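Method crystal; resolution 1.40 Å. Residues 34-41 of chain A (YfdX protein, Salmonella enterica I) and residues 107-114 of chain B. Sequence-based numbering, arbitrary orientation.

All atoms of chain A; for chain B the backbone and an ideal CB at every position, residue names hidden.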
# COMPACT_ATOMS: atom_id res chain seq x y z
N GLU A 34 -1.54 17.82 11.11
CA GLU A 34 -1.77 18.88 12.09
C GLU A 34 -2.61 20.02 11.53
O GLU A 34 -3.27 20.72 12.30
CB GLU A 34 -0.44 19.36 12.69
CG GLU A 34 0.30 18.29 13.48
CD GLU A 34 -0.44 17.82 14.72
OE1 GLU A 34 -1.51 18.36 15.05
OE2 GLU A 34 0.07 16.88 15.37
N LEU A 35 -2.61 20.23 10.21
CA LEU A 35 -3.52 21.21 9.62
C LEU A 35 -4.97 20.86 9.93
O LEU A 35 -5.74 21.71 10.39
CB LEU A 35 -3.31 21.29 8.11
CG LEU A 35 -1.95 21.80 7.63
CD1 LEU A 35 -1.82 21.63 6.12
CD2 LEU A 35 -1.74 23.25 8.05
N PHE A 36 -5.35 19.61 9.68
CA PHE A 36 -6.71 19.16 9.96
C PHE A 36 -6.98 19.05 11.45
O PHE A 36 -8.14 19.09 11.87
CB PHE A 36 -6.97 17.82 9.27
CG PHE A 36 -6.95 17.91 7.77
CD1 PHE A 36 -8.12 18.19 7.08
CD2 PHE A 36 -5.78 17.74 7.05
CE1 PHE A 36 -8.12 18.29 5.69
CE2 PHE A 36 -5.77 17.82 5.66
CZ PHE A 36 -6.94 18.11 4.98
N ASN A 37 -5.94 18.87 12.25
CA ASN A 37 -6.05 18.72 13.70
C ASN A 37 -6.14 20.07 14.42
O ASN A 37 -6.06 20.10 15.65
CB ASN A 37 -4.84 17.92 14.20
CG ASN A 37 -5.07 17.27 15.55
OD1 ASN A 37 -6.20 16.94 15.90
ND2 ASN A 37 -3.99 17.06 16.30
N GLY A 38 -6.30 21.16 13.67
CA GLY A 38 -6.42 22.47 14.29
C GLY A 38 -5.15 22.97 14.95
O GLY A 38 -5.23 23.80 15.86
N ARG A 39 -3.99 22.51 14.51
CA ARG A 39 -2.71 22.92 15.07
C ARG A 39 -1.84 23.44 13.93
O ARG A 39 -0.80 22.86 13.61
CB ARG A 39 -2.04 21.75 15.81
CG ARG A 39 -2.74 21.33 17.10
CD ARG A 39 -2.16 20.03 17.65
NE ARG A 39 -2.40 19.85 19.08
CZ ARG A 39 -3.51 19.34 19.61
NH1 ARG A 39 -4.51 18.96 18.83
NH2 ARG A 39 -3.62 19.22 20.93
N THR A 40 -2.27 24.54 13.31
CA THR A 40 -1.56 25.04 12.12
C THR A 40 -0.16 25.52 12.46
O THR A 40 0.74 25.44 11.61
CB THR A 40 -2.35 26.14 11.40
OG1 THR A 40 -2.53 27.25 12.29
CG2 THR A 40 -3.70 25.63 10.90
N GLN A 41 0.06 26.05 13.67
CA GLN A 41 1.41 26.48 14.01
C GLN A 41 2.34 25.28 14.18
O GLN A 41 3.51 25.33 13.78
CB GLN A 41 1.36 27.43 15.22
CG GLN A 41 0.56 28.69 14.85
CD GLN A 41 0.21 29.58 16.03
OE1 GLN A 41 -0.89 29.51 16.57
NE2 GLN A 41 1.13 30.45 16.40
N UNK B 107 -11.37 28.14 10.15
CA UNK B 107 -11.57 27.24 11.28
C UNK B 107 -10.28 26.53 11.67
O UNK B 107 -10.02 26.33 12.86
CB UNK B 107 -12.65 26.21 10.95
N UNK B 108 -9.46 26.14 10.69
CA UNK B 108 -8.17 25.54 11.04
C UNK B 108 -7.29 26.54 11.77
O UNK B 108 -6.67 26.20 12.78
CB UNK B 108 -7.46 25.03 9.79
N UNK B 109 -7.23 27.78 11.28
CA UNK B 109 -6.52 28.84 11.98
C UNK B 109 -6.99 28.96 13.43
O UNK B 109 -6.17 29.15 14.34
CB UNK B 109 -6.71 30.17 11.25
N UNK B 110 -8.30 28.83 13.66
CA UNK B 110 -8.86 28.97 14.99
C UNK B 110 -8.69 27.73 15.86
O UNK B 110 -9.04 27.77 17.04
CB UNK B 110 -10.35 29.31 14.88
N UNK B 111 -8.17 26.63 15.31
CA UNK B 111 -8.06 25.42 16.11
C UNK B 111 -9.36 24.69 16.32
O UNK B 111 -9.45 23.84 17.21
CB UNK B 111 -7.46 25.76 17.48
N UNK B 112 -10.37 24.99 15.51
CA UNK B 112 -11.73 24.49 15.68
C UNK B 112 -11.89 23.26 14.80
O UNK B 112 -12.29 23.36 13.64
CB UNK B 112 -12.77 25.56 15.33
N UNK B 113 -11.60 22.08 15.36
CA UNK B 113 -11.63 20.86 14.56
C UNK B 113 -13.03 20.59 14.02
O UNK B 113 -13.21 20.31 12.83
CB UNK B 113 -11.15 19.67 15.39
N UNK B 114 -14.04 20.66 14.89
CA UNK B 114 -15.41 20.41 14.46
C UNK B 114 -15.85 21.42 13.39
O UNK B 114 -16.46 21.04 12.39
CB UNK B 114 -16.36 20.47 15.66

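Position 107 lies in a helix that begins earlier in chain B. Nothing of chain A comes within 5.5 Å of its ideal CB. Chain A sets no demand, and many helix-compatible residues would suit. The deposited residue is Lys B107.

Position 108 is helical, and its CA-to-CB bond points sideways to chain A. The ideal CB is 3.8 Å from Leu A35 O and 4.0 Å from Thr A40 CG2. The face of the Phe A36 ring lies further on. A medium or long apolar side chain, such as leucine, isoleucine or methionine, would suit this surface. The deposited residue is Met B108, with chi angles m, t, m. Its SD lies 4.2 Å from Leu A35 CB and 3.2 Å from Leu A35 O. SD is also 5.2 Å from the centroid of the Phe A36 ring, 19° off the ring normal, so the sulfur sits obliquely over the ring face. Met B108 has the largest area covered by the other stretch, 90 Å². Water 1 accepts a 3.0 Å hydrogen bond from Thr A40 N and is placed to donate to Met B108 O at 2.7 Å, though it has more acceptors in reach than protons. It sits between the two backbones.

At position 109 the CA-to-CB bond points away. The nearest chain A atom is Thr A40 OG1, 5.2 Å from the ideal CB. Polar or charged residues would suit, and so would alanine. The deposited residue is Lys B109. No atom of its side chain comes nearer than 5.2 Å to the chain A stretch.

Position 110 also points away, with no chain A atom within 5.5 Å of its ideal CB. Many residues would fit. The deposited residue is Glu B110. Glu B110 OE1 forms a long salt bridge, 3.9 Å, with Lys B107 NZ.

Position 111 has phi 76° and psi 17°. An ideal CB would be jammed against the carbonyl O of the preceding residue, and it would lie 3.4 Å from Gly A38 O. The backbone alone calls for glycine. The deposited residue is Gly B111, in a Schellman motif. Its CA makes a C-H...O contact of 3.3 Å with Gly A38 O, and the CA atoms of Gly A38 and Gly B111 are 3.8 Å apart.

Position 112 directly precedes a helix and points away from chain A. An N-cap favours aspartate, asparagine, serine or threonine. The deposited residue is Asp B112, whose side chain caps a backbone N just past the stretch.

Position 113 begins the helix, and CA-to-CB points sideways. The ideal CB is 4.7 Å from Phe A36 O. Further out, Asn A37 OD1 offers an acceptor, so a long donor such as lysine or arginine would suit, although the nearby Arg A39 guanidinium disfavours positive charge. Glutamine is another candidate. The deposited residue is Lys B113. Its NZ donates a 2.7 Å hydrogen bond to Asn A37 OD1. NZ also lies 3.8 Å from Arg A39 NH1, a close pair of like charges.

Position 114 is helical and out of reach of chain A. Many residues would suit. The deposited residue is Lys B114.

Chain B, residues 107-114: KMKEGDKK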
# COMPACT_ATOMS: atom_id res chain seq x y z
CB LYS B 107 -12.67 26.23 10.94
CG LYS B 107 -14.00 26.89 10.61
CD LYS B 107 -14.49 27.74 11.78
CE LYS B 107 -15.83 28.36 11.46
NZ LYS B 107 -16.29 29.26 12.57
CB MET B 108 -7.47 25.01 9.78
CG MET B 108 -8.03 23.68 9.33
SD MET B 108 -7.19 23.00 7.89
CE MET B 108 -8.03 23.90 6.60
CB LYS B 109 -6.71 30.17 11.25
CG LYS B 109 -6.14 31.38 11.99
CD LYS B 109 -6.83 32.69 11.62
CE LYS B 109 -6.53 33.11 10.19
NZ LYS B 109 -6.65 34.60 10.06
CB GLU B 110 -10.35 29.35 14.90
CG GLU B 110 -10.59 30.70 14.24
CD GLU B 110 -12.05 30.97 13.93
OE1 GLU B 110 -12.91 30.11 14.23
OE2 GLU B 110 -12.34 32.06 13.39
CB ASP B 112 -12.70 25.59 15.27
CG ASP B 112 -14.16 25.21 15.46
OD1 ASP B 112 -14.45 24.07 15.89
OD2 ASP B 112 -15.02 26.07 15.17
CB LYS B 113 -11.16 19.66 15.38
CG LYS B 113 -9.75 19.76 15.91
CD LYS B 113 -9.33 18.42 16.49
CE LYS B 113 -8.33 18.58 17.63
NZ LYS B 113 -7.77 17.26 18.09
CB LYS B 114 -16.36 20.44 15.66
CG LYS B 114 -17.84 20.42 15.31
CD LYS B 114 -18.33 19.02 15.01
CE LYS B 114 -19.83 19.01 14.72
NZ LYS B 114 -20.63 19.34 15.94
O HOH W 1 -4.51 26.27 14.33
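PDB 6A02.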